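Local coordinates for putative GH105 family protein (PDB 3QWT) that is of unproven function but probably acts as a glycoside hydrolase of family GH105, a family known for unsaturated rhamnogalacturonyl hydrolases, at residues Trp236-Ile241 with Tyr302-Ala307; Ala270-Gln275 with Arg315-Val320. All coordinates share one frame; numbering follows the deposited sequence.

Contact 1 (Trp236-Ile241 with Tyr302-Ala307)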
ATOM      1  N   TRP A 236      14.262  -7.457  37.020  1.00 26.95           N
ATOM      2  CA  TRP A 236      14.093  -6.380  36.054  1.00 30.89           C
ATOM      3  C   TRP A 236      13.829  -6.972  34.679  1.00 36.26           C
ATOM      4  O   TRP A 236      13.215  -6.338  33.828  1.00 30.73           O
ATOM      5  CB  TRP A 236      15.328  -5.488  35.963  1.00 22.39           C
ATOM      6  CG  TRP A 236      15.615  -4.756  37.165  1.00 29.33           C
ATOM      7  CD1 TRP A 236      16.825  -4.603  37.740  1.00 40.45           C
ATOM      8  CD2 TRP A 236      14.680  -4.050  37.984  1.00 31.10           C
ATOM      9  NE1 TRP A 236      16.718  -3.844  38.878  1.00 44.52           N
ATOM     10  CE2 TRP A 236      15.408  -3.490  39.052  1.00 36.23           C
ATOM     11  CE3 TRP A 236      13.297  -3.839  37.923  1.00 37.29           C
ATOM     12  CZ2 TRP A 236      14.803  -2.744  40.067  1.00 33.99           C
ATOM     13  CZ3 TRP A 236      12.690  -3.076  38.933  1.00 30.02           C
ATOM     14  CH2 TRP A 236      13.444  -2.549  39.986  1.00 33.52           C
ATOM     15  N   LEU A 237      14.304  -8.191  34.456  1.00 26.92           N
ATOM     16  CA  LEU A 237      14.128  -8.786  33.142  1.00 33.27           C
ATOM     17  C   LEU A 237      12.807  -9.486  33.038  1.00 30.95           C
ATOM     18  O   LEU A 237      12.139  -9.406  32.009  1.00 33.26           O
ATOM     19  CB  LEU A 237      15.275  -9.724  32.781  1.00 44.80           C
ATOM     20  CG  LEU A 237      16.216  -8.914  31.903  1.00 54.67           C
ATOM     21  CD1 LEU A 237      17.599  -8.926  32.501  1.00 62.66           C
ATOM     22  CD2 LEU A 237      16.191  -9.416  30.461  1.00 52.97           C
ATOM     23  N   THR A 238      12.433 -10.182  34.102  1.00 27.98           N
ATOM     24  CA  THR A 238      11.151 -10.845  34.131  1.00 32.90           C
ATOM     25  C   THR A 238      10.042  -9.816  33.971  1.00 37.02           C
ATOM     26  O   THR A 238       8.945 -10.142  33.525  1.00 34.09           O
ATOM     27  CB  THR A 238      10.939 -11.565  35.446  1.00 37.52           C
ATOM     28  OG1 THR A 238      12.208 -11.992  35.951  1.00 49.44           O
ATOM     29  CG2 THR A 238      10.049 -12.751  35.231  1.00 34.22           C
ATOM     30  N   ILE A 239      10.330  -8.580  34.369  1.00 38.17           N
ATOM     31  CA  ILE A 239       9.379  -7.480  34.228  1.00 36.63           C
ATOM     32  C   ILE A 239       9.407  -6.898  32.822  1.00 37.55           C
ATOM     33  O   ILE A 239       8.359  -6.705  32.204  1.00 36.00           O
ATOM     34  CB  ILE A 239       9.706  -6.350  35.200  1.00 33.82           C
ATOM     35  CG1 ILE A 239       9.336  -6.761  36.633  1.00 31.78           C
ATOM     36  CG2 ILE A 239       8.988  -5.083  34.768  1.00 30.62           C
ATOM     37  CD1 ILE A 239       9.829  -5.813  37.721  1.00 31.55           C
ATOM     38  N   VAL A 240      10.617  -6.634  32.323  1.00 30.35           N
ATOM     39  CA  VAL A 240      10.791  -5.873  31.094  1.00 31.44           C
ATOM     40  C   VAL A 240      10.460  -6.672  29.836  1.00 35.47           C
ATOM     41  O   VAL A 240       9.783  -6.182  28.929  1.00 29.47           O
ATOM     42  CB  VAL A 240      12.223  -5.333  30.972  1.00 33.20           C
ATOM     43  CG1 VAL A 240      12.470  -4.835  29.582  1.00 35.98           C
ATOM     44  CG2 VAL A 240      12.449  -4.218  31.945  1.00 30.75           C
ATOM     45  N   ILE A 241      10.937  -7.901  29.764  1.00 34.29           N
ATOM     46  CA  ILE A 241      10.698  -8.676  28.557  1.00 35.63           C
ATOM     47  C   ILE A 241       9.202  -8.722  28.194  1.00 35.66           C
ATOM     48  O   ILE A 241       8.831  -8.524  27.035  1.00 37.84           O
ATOM     49  CB  ILE A 241      11.297 -10.084  28.651  1.00 29.71           C
ATOM     50  CG1 ILE A 241      12.826  -9.979  28.683  1.00 35.09           C
ATOM     51  CG2 ILE A 241      10.847 -10.943  27.464  1.00 25.67           C
ATOM     52  CD1 ILE A 241      13.547 -11.301  28.867  1.00 35.24           C
ATOM     53  N   TYR A 302       5.183 -10.648  39.137  1.00 40.12           N
ATOM     54  CA  TYR A 302       4.567  -9.893  38.060  1.00 36.49           C
ATOM     55  C   TYR A 302       4.822 -10.526  36.696  1.00 38.27           C
ATOM     56  O   TYR A 302       3.885 -10.864  35.969  1.00 32.44           O
ATOM     57  CB  TYR A 302       5.055  -8.452  38.055  1.00 41.77           C
ATOM     58  CG  TYR A 302       4.586  -7.689  36.833  1.00 47.80           C
ATOM     59  CD1 TYR A 302       3.291  -7.196  36.755  1.00 50.52           C
ATOM     60  CD2 TYR A 302       5.433  -7.478  35.752  1.00 46.01           C
ATOM     61  CE1 TYR A 302       2.857  -6.507  35.636  1.00 51.37           C
ATOM     62  CE2 TYR A 302       5.011  -6.793  34.634  1.00 44.50           C
ATOM     63  CZ  TYR A 302       3.722  -6.306  34.577  1.00 47.98           C
ATOM     64  OH  TYR A 302       3.296  -5.613  33.460  1.00 44.81           O
ATOM     65  N   GLY A 303       6.096 -10.694  36.361  1.00 42.84           N
ATOM     66  CA  GLY A 303       6.480 -11.177  35.045  1.00 39.17           C
ATOM     67  C   GLY A 303       5.941 -12.555  34.749  1.00 42.47           C
ATOM     68  O   GLY A 303       5.408 -12.814  33.663  1.00 46.36           O
ATOM     69  N   ILE A 304       6.085 -13.453  35.716  1.00 39.72           N
ATOM     70  CA  ILE A 304       5.607 -14.812  35.544  1.00 34.30           C
ATOM     71  C   ILE A 304       4.100 -14.815  35.330  1.00 32.11           C
ATOM     72  O   ILE A 304       3.592 -15.509  34.460  1.00 34.41           O
ATOM     73  CB  ILE A 304       6.006 -15.694  36.725  1.00 31.36           C
ATOM     74  CG1 ILE A 304       7.531 -15.780  36.799  1.00 34.78           C
ATOM     75  CG2 ILE A 304       5.393 -17.086  36.583  1.00 32.56           C
ATOM     76  CD1 ILE A 304       8.066 -16.557  38.007  1.00 41.21           C
ATOM     77  N   LEU A 305       3.388 -14.012  36.103  1.00 38.05           N
ATOM     78  CA  LEU A 305       1.953 -13.878  35.907  1.00 35.86           C
ATOM     79  C   LEU A 305       1.637 -13.390  34.504  1.00 35.45           C
ATOM     80  O   LEU A 305       0.794 -13.955  33.820  1.00 39.75           O
ATOM     81  CB  LEU A 305       1.369 -12.894  36.915  1.00 32.43           C
ATOM     82  CG  LEU A 305       1.072 -13.435  38.303  1.00 37.49           C
ATOM     83  CD1 LEU A 305       0.673 -12.303  39.254  1.00 32.25           C
ATOM     84  CD2 LEU A 305      -0.016 -14.489  38.196  1.00 41.85           C
ATOM     85  N   LYS A 306       2.313 -12.327  34.083  1.00 33.62           N
ATOM     86  CA  LYS A 306       2.005 -11.714  32.800  1.00 36.99           C
ATOM     87  C   LYS A 306       2.404 -12.645  31.660  1.00 41.49           C
ATOM     88  O   LYS A 306       1.694 -12.762  30.671  1.00 37.76           O
ATOM     89  CB  LYS A 306       2.692 -10.357  32.658  1.00 36.85           C
ATOM     90  CG  LYS A 306       2.174  -9.550  31.469  1.00 38.32           C
ATOM     91  CD  LYS A 306       2.773  -8.160  31.443  1.00 31.73           C
ATOM     92  CE  LYS A 306       2.237  -7.357  30.267  1.00 35.05           C
ATOM     93  NZ  LYS A 306       2.363  -5.914  30.547  1.00 30.37           N
ATOM     94  N   ALA A 307       3.530 -13.328  31.820  1.00 41.54           N
ATOM     95  CA  ALA A 307       3.991 -14.248  30.796  1.00 38.39           C
ATOM     96  C   ALA A 307       3.031 -15.434  30.664  1.00 43.30           C
ATOM     97  O   ALA A 307       2.880 -16.005  29.586  1.00 42.52           O
ATOM     98  CB  ALA A 307       5.410 -14.706  31.080  1.00 29.35           C
TER

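Contact 2 (Ala270-Gln275 with Arg315-Val320)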
ATOM      1  N   ALA A 270      14.408 -21.510  35.232  1.00 40.48           N
ATOM      2  CA  ALA A 270      15.460 -21.536  36.253  1.00 41.78           C
ATOM      3  C   ALA A 270      14.970 -20.976  37.593  1.00 47.65           C
ATOM      4  O   ALA A 270      15.428 -21.393  38.673  1.00 51.03           O
ATOM      5  CB  ALA A 270      16.680 -20.803  35.780  1.00 39.96           C
ATOM      6  N   LEU A 271      14.033 -20.040  37.514  1.00 45.47           N
ATOM      7  CA  LEU A 271      13.477 -19.413  38.706  1.00 45.06           C
ATOM      8  C   LEU A 271      12.548 -20.385  39.405  1.00 49.23           C
ATOM      9  O   LEU A 271      12.468 -20.413  40.630  1.00 47.09           O
ATOM     10  CB  LEU A 271      12.706 -18.145  38.333  1.00 40.58           C
ATOM     11  CG  LEU A 271      13.551 -16.908  38.025  1.00 40.48           C
ATOM     12  CD1 LEU A 271      12.751 -15.892  37.230  1.00 33.83           C
ATOM     13  CD2 LEU A 271      14.082 -16.284  39.324  1.00 42.03           C
ATOM     14  N   ALA A 272      11.841 -21.185  38.618  1.00 50.69           N
ATOM     15  CA  ALA A 272      10.918 -22.144  39.189  1.00 46.17           C
ATOM     16  C   ALA A 272      11.676 -23.027  40.176  1.00 45.29           C
ATOM     17  O   ALA A 272      11.195 -23.281  41.288  1.00 48.73           O
ATOM     18  CB  ALA A 272      10.285 -22.973  38.104  1.00 43.37           C
ATOM     19  N   LYS A 273      12.873 -23.453  39.768  1.00 34.30           N
ATOM     20  CA  LYS A 273      13.676 -24.420  40.520  1.00 45.95           C
ATOM     21  C   LYS A 273      14.438 -23.775  41.670  1.00 51.53           C
ATOM     22  O   LYS A 273      15.114 -24.452  42.448  1.00 56.27           O
ATOM     23  CB  LYS A 273      14.666 -25.105  39.576  1.00 45.83           C
ATOM     24  CG  LYS A 273      14.000 -25.914  38.473  1.00 58.62           C
ATOM     25  CD  LYS A 273      14.985 -26.290  37.356  1.00 63.59           C
ATOM     26  CE  LYS A 273      16.336 -26.737  37.911  1.00 65.03           C
ATOM     27  NZ  LYS A 273      16.222 -27.784  38.977  1.00 61.86           N
ATOM     28  N   CYS A 274      14.306 -22.462  41.761  1.00 49.19           N
ATOM     29  CA  CYS A 274      15.115 -21.630  42.621  1.00 49.08           C
ATOM     30  C   CYS A 274      14.270 -21.119  43.774  1.00 45.22           C
ATOM     31  O   CYS A 274      14.792 -20.566  44.736  1.00 37.39           O
ATOM     32  CB  CYS A 274      15.585 -20.408  41.803  1.00 45.75           C
ATOM     33  SG  CYS A 274      17.361 -20.291  41.590  1.00 76.38           S
ATOM     34  N   GLN A 275      12.953 -21.261  43.640  1.00 45.93           N
ATOM     35  CA  GLN A 275      12.019 -20.639  44.563  1.00 45.95           C
ATOM     36  C   GLN A 275      12.065 -21.354  45.896  1.00 50.96           C
ATOM     37  O   GLN A 275      12.015 -22.585  45.957  1.00 56.27           O
ATOM     38  CB  GLN A 275      10.599 -20.660  43.997  1.00 44.45           C
ATOM     39  CG  GLN A 275       9.603 -19.774  44.734  1.00 42.46           C
ATOM     40  CD  GLN A 275       8.249 -19.774  44.056  1.00 45.47           C
ATOM     41  OE1 GLN A 275       7.898 -20.736  43.369  1.00 44.52           O
ATOM     42  NE2 GLN A 275       7.482 -18.688  44.225  1.00 39.25           N
ATOM     43  N   ARG A 315       0.872 -22.651  31.000  1.00 49.99           N
ATOM     44  CA  ARG A 315       0.002 -22.412  32.155  1.00 53.78           C
ATOM     45  C   ARG A 315       0.559 -22.889  33.487  1.00 52.41           C
ATOM     46  O   ARG A 315       0.250 -22.311  34.537  1.00 45.14           O
ATOM     47  CB  ARG A 315      -1.356 -23.103  31.969  1.00 65.26           C
ATOM     48  CG  ARG A 315      -2.224 -22.565  30.861  1.00 71.64           C
ATOM     49  CD  ARG A 315      -3.062 -21.384  31.308  1.00 78.34           C
ATOM     50  NE  ARG A 315      -3.539 -20.659  30.135  1.00 86.76           N
ATOM     51  CZ  ARG A 315      -4.101 -19.457  30.159  1.00 87.20           C
ATOM     52  NH1 ARG A 315      -4.271 -18.826  31.317  1.00 87.66           N
ATOM     53  NH2 ARG A 315      -4.490 -18.893  29.021  1.00 86.01           N
ATOM     54  N   HIS A 316       1.338 -23.965  33.472  1.00 49.05           N
ATOM     55  CA  HIS A 316       1.691 -24.594  34.740  1.00 47.80           C
ATOM     56  C   HIS A 316       2.559 -23.692  35.601  1.00 48.98           C
ATOM     57  O   HIS A 316       2.628 -23.859  36.820  1.00 56.07           O
ATOM     58  CB  HIS A 316       2.386 -25.920  34.513  1.00 52.72           C
ATOM     59  CG  HIS A 316       3.716 -25.781  33.858  1.00 56.39           C
ATOM     60  ND1 HIS A 316       4.853 -25.437  34.555  1.00 55.27           N
ATOM     61  CD2 HIS A 316       4.091 -25.924  32.562  1.00 55.91           C
ATOM     62  CE1 HIS A 316       5.877 -25.387  33.720  1.00 60.63           C
ATOM     63  NE2 HIS A 316       5.440 -25.676  32.504  1.00 57.78           N
ATOM     64  N   TYR A 317       3.210 -22.721  34.973  1.00 44.52           N
ATOM     65  CA  TYR A 317       4.041 -21.785  35.719  1.00 47.73           C
ATOM     66  C   TYR A 317       3.231 -20.903  36.651  1.00 50.76           C
ATOM     67  O   TYR A 317       3.799 -20.174  37.475  1.00 48.70           O
ATOM     68  CB  TYR A 317       4.870 -20.913  34.785  1.00 44.72           C
ATOM     69  CG  TYR A 317       6.105 -21.603  34.278  1.00 42.09           C
ATOM     70  CD1 TYR A 317       7.091 -22.038  35.159  1.00 40.37           C
ATOM     71  CD2 TYR A 317       6.290 -21.821  32.924  1.00 43.54           C
ATOM     72  CE1 TYR A 317       8.226 -22.670  34.700  1.00 40.79           C
ATOM     73  CE2 TYR A 317       7.423 -22.453  32.453  1.00 47.72           C
ATOM     74  CZ  TYR A 317       8.388 -22.872  33.345  1.00 45.72           C
ATOM     75  OH  TYR A 317       9.510 -23.497  32.861  1.00 49.58           O
ATOM     76  N   ALA A 318       1.911 -20.966  36.525  1.00 49.79           N
ATOM     77  CA  ALA A 318       1.051 -20.179  37.397  1.00 52.85           C
ATOM     78  C   ALA A 318       1.314 -20.501  38.867  1.00 55.54           C
ATOM     79  O   ALA A 318       1.420 -19.597  39.688  1.00 53.16           O
ATOM     80  CB  ALA A 318      -0.408 -20.388  37.054  1.00 52.72           C
ATOM     81  N   GLN A 319       1.421 -21.787  39.194  1.00 58.27           N
ATOM     82  CA  GLN A 319       1.655 -22.196  40.580  1.00 59.22           C
ATOM     83  C   GLN A 319       2.813 -21.423  41.191  1.00 51.49           C
ATOM     84  O   GLN A 319       2.720 -20.939  42.313  1.00 49.72           O
ATOM     85  CB  GLN A 319       1.925 -23.699  40.673  1.00 63.70           C
ATOM     86  CG  GLN A 319       0.714 -24.564  40.413  1.00 69.82           C
ATOM     87  CD  GLN A 319       1.097 -26.001  40.089  1.00 82.95           C
ATOM     88  OE1 GLN A 319       1.716 -26.269  39.053  1.00 85.07           O
ATOM     89  NE2 GLN A 319       0.734 -26.933  40.976  1.00 82.94           N
ATOM     90  N   VAL A 320       3.906 -21.303  40.446  1.00 49.00           N
ATOM     91  CA  VAL A 320       5.034 -20.513  40.916  1.00 51.66           C
ATOM     92  C   VAL A 320       4.606 -19.090  41.285  1.00 46.82           C
ATOM     93  O   VAL A 320       4.896 -18.589  42.385  1.00 38.89           O
ATOM     94  CB  VAL A 320       6.113 -20.424  39.859  1.00 48.31           C
ATOM     95  CG1 VAL A 320       7.118 -19.353  40.250  1.00 41.18           C
ATOM     96  CG2 VAL A 320       6.774 -21.781  39.696  1.00 43.74           C
TER

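Contact 1 (Trp236-Ile241 with Tyr302-Ala307)
Thr238 and Ile239 meet Tyr302, Gly303 and Ile304 where helices 231-248 and 294-309 pass each other inside the alpha/alpha toroid, a barrel of helices common to this glycoside hydrolase clan. The two segments run in roughly the same direction, inclined by 32°, and their axes come within 8.0 Å. Gly303 makes this close approach possible: it has no side chain, and its CA lies directly against Thr238 O, 3.1 Å away in a CA-H...O contact. On one flank of the glycine, the methyl of Thr238 lies alongside the start of Ile304, with CG2 4.2 Å from Ile304 CG1. The hydroxyl of Thr238 is used differently, hydrogen-bonding to Gln267 of helix 255-272 and to Asn234 O within its own helix. Tyr302 occupies the other flank. Its CG stands anti to the backbone N (chi1 172°), which carries the ring along the neighbouring helix and lets its OH hydrogen-bond to Asp243. Lys306 reaches the same carboxylate and also Glu246 through salt bridges, so the polar ends of Tyr302 and Lys306 are gathered around acidic side chains; Lys306 NZ also hydrogen-bonds to a glycerol, probably from the crystallisation liquor. Ile239 crosses Tyr302 at about a right angle and meets its ring obliquely, CG1 lying 4.1 Å from Tyr302 CD2.

Contact 2 (Ala270-Gln275 with Arg315-Val320)
Gln275 lays its side-chain amide over Val320, with OE1 3.5 Å from Val320 CG1, while its nitrogen turns to the backbone of the same residue. NE2 donates to Val320 O over 3.2 Å in a nearly straight bond, the angle at hydrogen being 166°. The acceptor lies close to the amide plane of Gln275, but the donor is tilted 27° from the carbonyl plane of Val320. An extended chain gives the glutamine this reach: CG is anti to the backbone N (chi1 -167°), and the chain remains extended beyond it. NE2 also hydrogen-bonds to Gly279 O, so two carbonyls hold the amide and should restrict its rotation.

Ala272, three residues earlier and at the end of its helix, supplies the apolar half of the contact. Its CB approaches the rim of the Tyr317 ring near the ring plane, 4.0 Å from CE1, and touches Val320 CG2 at the same distance of 4.0 Å. Val320 is thus shared by the two residues: CG1 lies against the amide, while CG2 touches both the amide oxygen and the Ala272 methyl. One face of the tyrosine ring is taken by its own neighbour, His316, whose CE1 lies 3.4 Å above the plane over the ring centre.

The contact joins the end of helix 255-272 and the loop that follows it to the region around the start of helix 318-330, near the protein surface. Trp281 touches both Gln275 and Val320, and helix 294-309 borders the inner side, with Val308 against Tyr317 and Ile304 against Val320.

Overall arrangement
Contacts 1 and 2 lie in one patch of the helical toroid, their centres about 12 Å apart. Contact 1 is buried, about 8 Å from the centre of the chain; contact 2 lies about 19 Å from it, at the surface. Their segments alternate along the sequence: 236-241, 270-275, 302-307 and 315-320, on helices 231-248, 255-272, 294-309 and 318-330. Ile304 bridges the two, its CG2 lying 3.6 Å from Tyr317 O, and Thr238 OG1 of helix 231-248 lies 4.1 Å from Leu271 CD1 of helix 255-272. The interleaved pairing therefore ties four consecutive helices together by side-chain contacts, from the interior of the toroid to its outer surface.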